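Local coordinates for protein glucuronan lyase A (Trichoderma reesei, PDB 2ZZJ) that probably cleaves beta-1,4-glucuronan within the chain as an endo-acting polysaccharide lyase, and binds a calcium ion in its beta-jelly roll, at residues R17-G22 with P46-R51; Y62-E67 with W160-T165. One frame throughout, in Å; residues are numbered along the deposited sequence.

Two loop contacts at different edges of one beta-jelly roll illustrate how the place of a contact in the fold sets its chemistry. Their centres lie about 34 Å apart, on opposite sides of the centre of the chain; both reach the sheet in which strands 15-18 and 53-63 are neighbours. Contact 1 is a surface contact of about 200 Å², held by a water bridge and an amide-on-ring stack, with no direct hydrogen bond between its segments. Contact 2 is partly buried and covers 380 Å²; there the turn joining strands 53-63 and 66-76, which belong to different sheets, bonds to the end of strand 152-160, and Tyr-62 stacks on Trp-160.

Contact 1. Residues R17-G22 with P46-R51; sequences RKENQG and PGYTGR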
loop_
_atom_site.group_PDB
_atom_site.type_symbol
_atom_site.label_atom_id
_atom_site.label_comp_id
_atom_site.label_asym_id
_atom_site.label_seq_id
_atom_site.Cartn_x
_atom_site.Cartn_y
_atom_site.Cartn_z
ATOM N N ARG A 17 2.127 0.861 13.385
ATOM C CA ARG A 17 3.600 0.941 13.303
ATOM C C ARG A 17 3.964 2.409 13.127
ATOM O O ARG A 17 3.511 3.033 12.170
ATOM C CB ARG A 17 4.094 0.105 12.130
ATOM C CG ARG A 17 5.613 0.071 11.895
ATOM C CD ARG A 17 6.015 -0.862 10.704
ATOM N NE ARG A 17 5.596 -2.234 10.929
ATOM C CZ ARG A 17 4.435 -2.773 10.519
ATOM N NH1 ARG A 17 3.556 -2.080 9.748
ATOM N NH2 ARG A 17 4.164 -4.034 10.872
ATOM N N LYS A 18 4.716 2.967 14.081
ATOM C CA LYS A 18 5.148 4.368 14.033
ATOM C C LYS A 18 6.647 4.378 14.235
ATOM O O LYS A 18 7.117 4.681 15.331
ATOM C CB LYS A 18 4.540 5.188 15.174
ATOM C CG LYS A 18 3.057 5.088 15.401
ATOM C CD LYS A 18 2.783 5.406 16.877
ATOM C CE LYS A 18 1.604 4.612 17.401
ATOM N NZ LYS A 18 1.884 3.897 18.709
ATOM N N GLU A 19 7.387 4.043 13.195
ATOM C CA GLU A 19 8.832 3.874 13.258
ATOM C C GLU A 19 9.551 5.222 13.450
ATOM O O GLU A 19 9.197 6.247 12.824
ATOM C CB GLU A 19 9.276 3.169 11.982
ATOM C CG GLU A 19 10.392 2.213 12.099
ATOM C CD GLU A 19 10.523 1.303 10.878
ATOM O OE1 GLU A 19 11.290 0.300 10.954
ATOM O OE2 GLU A 19 9.881 1.573 9.843
ATOM N N ASN A 20 10.566 5.240 14.323
ATOM C CA ASN A 20 11.396 6.445 14.506
ATOM C C ASN A 20 10.564 7.628 15.014
ATOM O O ASN A 20 9.938 7.531 16.051
ATOM C CB ASN A 20 12.176 6.757 13.207
ATOM C CG ASN A 20 13.259 7.822 13.383
ATOM O OD1 ASN A 20 13.682 8.442 12.400
ATOM N ND2 ASN A 20 13.696 8.048 14.612
ATOM N N GLN A 21 10.529 8.739 14.286
ATOM C CA GLN A 21 9.701 9.870 14.687
ATOM C C GLN A 21 8.293 9.877 14.056
ATOM O O GLN A 21 7.562 10.853 14.177
ATOM C CB GLN A 21 10.410 11.195 14.394
ATOM C CG GLN A 21 11.590 11.476 15.356
ATOM C CD GLN A 21 12.240 12.858 15.175
ATOM O OE1 GLN A 21 11.599 13.832 14.762
ATOM N NE2 GLN A 21 13.532 12.941 15.506
ATOM N N GLY A 22 7.924 8.778 13.405
ATOM C CA GLY A 22 6.597 8.695 12.748
ATOM C C GLY A 22 5.426 8.815 13.713
ATOM O O GLY A 22 5.547 8.474 14.904
ATOM N N PRO A 46 18.625 12.819 9.592
ATOM C CA PRO A 46 19.961 12.466 9.113
ATOM C C PRO A 46 20.705 11.648 10.178
ATOM O O PRO A 46 20.527 11.881 11.381
ATOM C CB PRO A 46 20.627 13.829 8.889
ATOM C CG PRO A 46 19.491 14.766 8.606
ATOM C CD PRO A 46 18.366 14.267 9.513
ATOM N N GLY A 47 21.443 10.645 9.731
ATOM C CA GLY A 47 22.215 9.785 10.637
ATOM C C GLY A 47 21.595 8.417 10.836
ATOM O O GLY A 47 22.307 7.408 10.879
ATOM N N TYR A 48 20.262 8.390 10.935
ATOM C CA TYR A 48 19.482 7.174 11.203
ATOM C C TYR A 48 19.635 6.191 10.052
ATOM O O TYR A 48 19.607 6.588 8.874
ATOM C CB TYR A 48 18.027 7.603 11.454
ATOM C CG TYR A 48 16.943 6.538 11.572
ATOM C CD1 TYR A 48 16.812 5.759 12.725
ATOM C CD2 TYR A 48 15.988 6.377 10.554
ATOM C CE1 TYR A 48 15.785 4.821 12.855
ATOM C CE2 TYR A 48 14.951 5.442 10.672
ATOM C CZ TYR A 48 14.853 4.670 11.824
ATOM O OH TYR A 48 13.845 3.736 11.947
ATOM N N THR A 49 19.859 4.922 10.384
ATOM C CA THR A 49 20.092 3.900 9.366
ATOM C C THR A 49 18.900 2.958 9.210
ATOM O O THR A 49 18.953 2.051 8.387
ATOM C CB THR A 49 21.338 3.045 9.673
ATOM O OG1 THR A 49 21.223 2.525 10.997
ATOM C CG2 THR A 49 22.607 3.884 9.582
ATOM N N GLY A 50 17.857 3.170 10.010
ATOM C CA GLY A 50 16.641 2.332 9.959
ATOM C C GLY A 50 15.583 2.784 8.947
ATOM O O GLY A 50 15.866 3.576 8.040
ATOM N N ARG A 51 14.354 2.296 9.118
ATOM C CA ARG A 51 13.296 2.528 8.119
ATOM C C ARG A 51 12.224 3.459 8.643
ATOM O O ARG A 51 12.244 3.842 9.810
ATOM C CB ARG A 51 12.740 1.197 7.579
ATOM C CG ARG A 51 13.732 0.497 6.662
ATOM C CD ARG A 51 13.211 -0.791 6.076
ATOM N NE ARG A 51 14.175 -1.467 5.189
ATOM C CZ ARG A 51 15.152 -2.272 5.614
ATOM N NH1 ARG A 51 15.302 -2.507 6.917
ATOM N NH2 ARG A 51 15.972 -2.865 4.745
HETATM O O HOH W 1 13.896 0.128 11.193
#
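The type II' turn from Glu-19 to Gly-22, which follows strand 15-18, packs against the loop that leads into strand 53-63, with Asn-20 lying on Tyr-48 and Glu-19 beside Arg-51. The Asn-20 amide is stacked on the phenol ring, the two planes 18° apart and the side chains running in opposite directions. Asn-20 CG is anti to the backbone N (chi1 -169°), which places the amide carbon over the ring. Its OD1 sits over the ring centre, 3.6 Å from Tyr-48 CD2, while CB reaches the hydroxyl end, 3.7 Å from Tyr-48 CZ; the same OD1 bonds to Thr-45. On the opposite face of the ring, Gly-50 N also lies over the centre. Tyr-48 OH donates to Arg-51 O at 2.7 Å, on a carbonyl lone pair, which closes its own loop and fixes the ring that Asn-20 covers. Glu-19 runs alongside Arg-51 and touches its carbonyl group directly, and a water adds a bridge: Glu-19 OE1 accepts from it at 2.6 Å, and it accepts from Arg-51 N at 3.0 Å. Glu-19 OE2 takes its hydrogen bond from His-53. The contact thus joins a beta turn to a neighbouring loop beside edge strand 15-18 of the jelly roll.

Contact 2. Residues Y62-E67 with W160-T165; sequences YQRGEE and WASDNT
Two backbone hydrogen bonds join Trp-160 to the turn between strands 53-63 and 66-76: Gly-65 N donates to Trp-160 O at 2.8 Å, and Trp-160 N donates to Glu-66 O at 2.9 Å. Gly-65, with its positive phi of 94°, lies in the turn that reverses the chain. The indole lies flat over the Tyr-62 ring, whose centroid is 3.5 Å from that of the six-membered indole ring, with planes only 4° apart. Tyr-62 CD1 approaches CE2 of Trp-160 to 3.3 Å, and Tyr-62 CB makes a CH-pi contact over the five-membered ring. Tyr-62 CG lies between the backbone N and the carbonyl carbon (chi1 74°), which sets it against the indole. Tyr-62 OH bonds to Thr-186 and Ser-109, and Trp-160 NE1 to Tyr-70, while Phe-92 meets Trp-160 edge-to-face. Farther out, the guanidinium of Arg-64 presents its edge to Ser-162: NH2 donates to OG at 3.1 Å, nearly in the guanidinium plane, and NE adds a weak, longer bond to the same oxygen. NH1 pairs with Asp-190. Within the turn, Gln-63 N donates to Glu-66 OE2 from above the carboxylate plane. A ring stack spanning the two sheets, where the chain crosses from one to the other, fits the beta-sandwich architecture of a jelly roll.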
loop_
_atom_site.group_PDB
_atom_site.type_symbol
_atom_site.label_atom_id
_atom_site.label_comp_id
_atom_site.label_asym_id
_atom_site.label_seq_id
_atom_site.Cartn_x
_atom_site.Cartn_y
_atom_site.Cartn_z
ATOM N N TYR A 62 -4.395 -11.262 1.979
ATOM C CA TYR A 62 -4.809 -12.273 1.022
ATOM C C TYR A 62 -4.024 -13.557 1.236
ATOM O O TYR A 62 -3.033 -13.555 1.976
ATOM C CB TYR A 62 -4.656 -11.799 -0.416
ATOM C CG TYR A 62 -3.243 -11.726 -0.961
ATOM C CD1 TYR A 62 -2.547 -10.514 -0.993
ATOM C CD2 TYR A 62 -2.630 -12.842 -1.513
ATOM C CE1 TYR A 62 -1.245 -10.439 -1.515
ATOM C CE2 TYR A 62 -1.316 -12.777 -2.041
ATOM C CZ TYR A 62 -0.628 -11.579 -2.036
ATOM O OH TYR A 62 0.673 -11.495 -2.547
ATOM N N GLN A 63 -4.511 -14.608 0.580
ATOM C CA GLN A 63 -3.793 -15.869 0.389
ATOM C C GLN A 63 -4.004 -16.260 -1.056
ATOM O O GLN A 63 -5.076 -16.048 -1.602
ATOM C CB GLN A 63 -4.406 -16.918 1.307
ATOM C CG GLN A 63 -3.662 -18.214 1.370
ATOM C CD GLN A 63 -4.209 -19.114 2.464
ATOM O OE1 GLN A 63 -5.146 -18.749 3.194
ATOM N NE2 GLN A 63 -3.615 -20.280 2.599
ATOM N N ARG A 64 -2.969 -16.791 -1.710
ATOM C CA ARG A 64 -3.076 -17.237 -3.092
ATOM C C ARG A 64 -4.283 -18.166 -3.301
ATOM O O ARG A 64 -4.642 -18.922 -2.408
ATOM C CB ARG A 64 -1.769 -17.923 -3.450
ATOM C CG ARG A 64 -1.794 -18.870 -4.570
ATOM C CD ARG A 64 -1.048 -20.078 -4.063
ATOM N NE ARG A 64 -0.173 -20.644 -5.059
ATOM C CZ ARG A 64 0.574 -21.726 -4.865
ATOM N NH1 ARG A 64 0.562 -22.367 -3.706
ATOM N NH2 ARG A 64 1.333 -22.151 -5.851
ATOM N N GLY A 65 -4.932 -18.055 -4.450
ATOM C CA GLY A 65 -6.123 -18.852 -4.755
ATOM C C GLY A 65 -7.460 -18.205 -4.453
ATOM O O GLY A 65 -8.493 -18.891 -4.418
ATOM N N GLU A 66 -7.455 -16.888 -4.236
ATOM C CA GLU A 66 -8.706 -16.142 -4.064
ATOM C C GLU A 66 -8.684 -14.837 -4.834
ATOM O O GLU A 66 -7.611 -14.325 -5.167
ATOM C CB GLU A 66 -8.956 -15.869 -2.599
ATOM C CG GLU A 66 -7.904 -15.025 -1.957
ATOM C CD GLU A 66 -8.110 -14.870 -0.482
ATOM O OE1 GLU A 66 -9.018 -15.527 0.064
ATOM O OE2 GLU A 66 -7.375 -14.092 0.154
ATOM N N GLU A 67 -9.875 -14.327 -5.142
ATOM C CA GLU A 67 -10.034 -12.989 -5.694
ATOM C C GLU A 67 -10.499 -12.149 -4.527
ATOM O O GLU A 67 -11.296 -12.630 -3.690
ATOM C CB GLU A 67 -11.107 -12.960 -6.795
ATOM C CG GLU A 67 -11.308 -11.531 -7.383
ATOM C CD GLU A 67 -12.681 -11.288 -8.055
ATOM O OE1 GLU A 67 -12.722 -10.540 -9.061
ATOM O OE2 GLU A 67 -13.712 -11.821 -7.592
ATOM N N TRP A 160 -5.481 -13.395 -6.870
ATOM C CA TRP A 160 -4.145 -13.775 -6.408
ATOM C C TRP A 160 -3.854 -15.203 -6.899
ATOM O O TRP A 160 -4.457 -16.156 -6.414
ATOM C CB TRP A 160 -4.076 -13.699 -4.890
ATOM C CG TRP A 160 -4.357 -12.286 -4.347
ATOM C CD1 TRP A 160 -5.482 -11.858 -3.688
ATOM C CD2 TRP A 160 -3.486 -11.143 -4.446
ATOM N NE1 TRP A 160 -5.366 -10.508 -3.368
ATOM C CE2 TRP A 160 -4.152 -10.049 -3.814
ATOM C CE3 TRP A 160 -2.218 -10.930 -5.023
ATOM C CZ2 TRP A 160 -3.574 -8.775 -3.715
ATOM C CZ3 TRP A 160 -1.636 -9.655 -4.930
ATOM C CH2 TRP A 160 -2.315 -8.596 -4.290
ATOM N N ALA A 161 -2.962 -15.301 -7.878
ATOM C CA ALA A 161 -2.578 -16.580 -8.496
ATOM C C ALA A 161 -1.087 -16.576 -8.839
ATOM O O ALA A 161 -0.523 -15.525 -9.181
ATOM C CB ALA A 161 -3.404 -16.824 -9.766
ATOM N N SER A 162 -0.451 -17.747 -8.747
ATOM C CA SER A 162 0.940 -17.893 -9.221
ATOM C C SER A 162 1.019 -18.471 -10.637
ATOM O O SER A 162 2.069 -18.429 -11.253
ATOM C CB SER A 162 1.776 -18.700 -8.242
ATOM O OG SER A 162 1.231 -19.989 -8.045
ATOM N N ASP A 163 -0.114 -18.997 -11.119
ATOM C CA ASP A 163 -0.407 -19.279 -12.529
ATOM C C ASP A 163 -0.480 -18.019 -13.346
ATOM O O ASP A 163 -0.656 -16.942 -12.791
ATOM C CB ASP A 163 -1.846 -19.782 -12.631
ATOM C CG ASP A 163 -2.009 -21.196 -12.211
ATOM O OD1 ASP A 163 -2.856 -21.856 -12.848
ATOM O OD2 ASP A 163 -1.331 -21.648 -11.250
ATOM N N ASN A 164 -0.474 -18.173 -14.667
ATOM C CA ASN A 164 -0.955 -17.126 -15.563
ATOM C C ASN A 164 -2.497 -17.034 -15.597
ATOM O O ASN A 164 -3.079 -16.708 -16.624
ATOM C CB ASN A 164 -0.305 -17.231 -16.978
ATOM C CG ASN A 164 -0.929 -18.338 -17.878
ATOM O OD1 ASN A 164 -1.685 -19.211 -17.416
ATOM N ND2 ASN A 164 -0.610 -18.281 -19.184
ATOM N N THR A 165 -3.148 -17.325 -14.465
ATOM C CA THR A 165 -4.627 -17.217 -14.329
ATOM C C THR A 165 -5.120 -16.047 -13.415
ATOM O O THR A 165 -6.330 -15.887 -13.205
ATOM C CB THR A 165 -5.257 -18.508 -13.790
ATOM O OG1 THR A 165 -4.824 -18.721 -12.444
ATOM C CG2 THR A 165 -4.893 -19.727 -14.670
#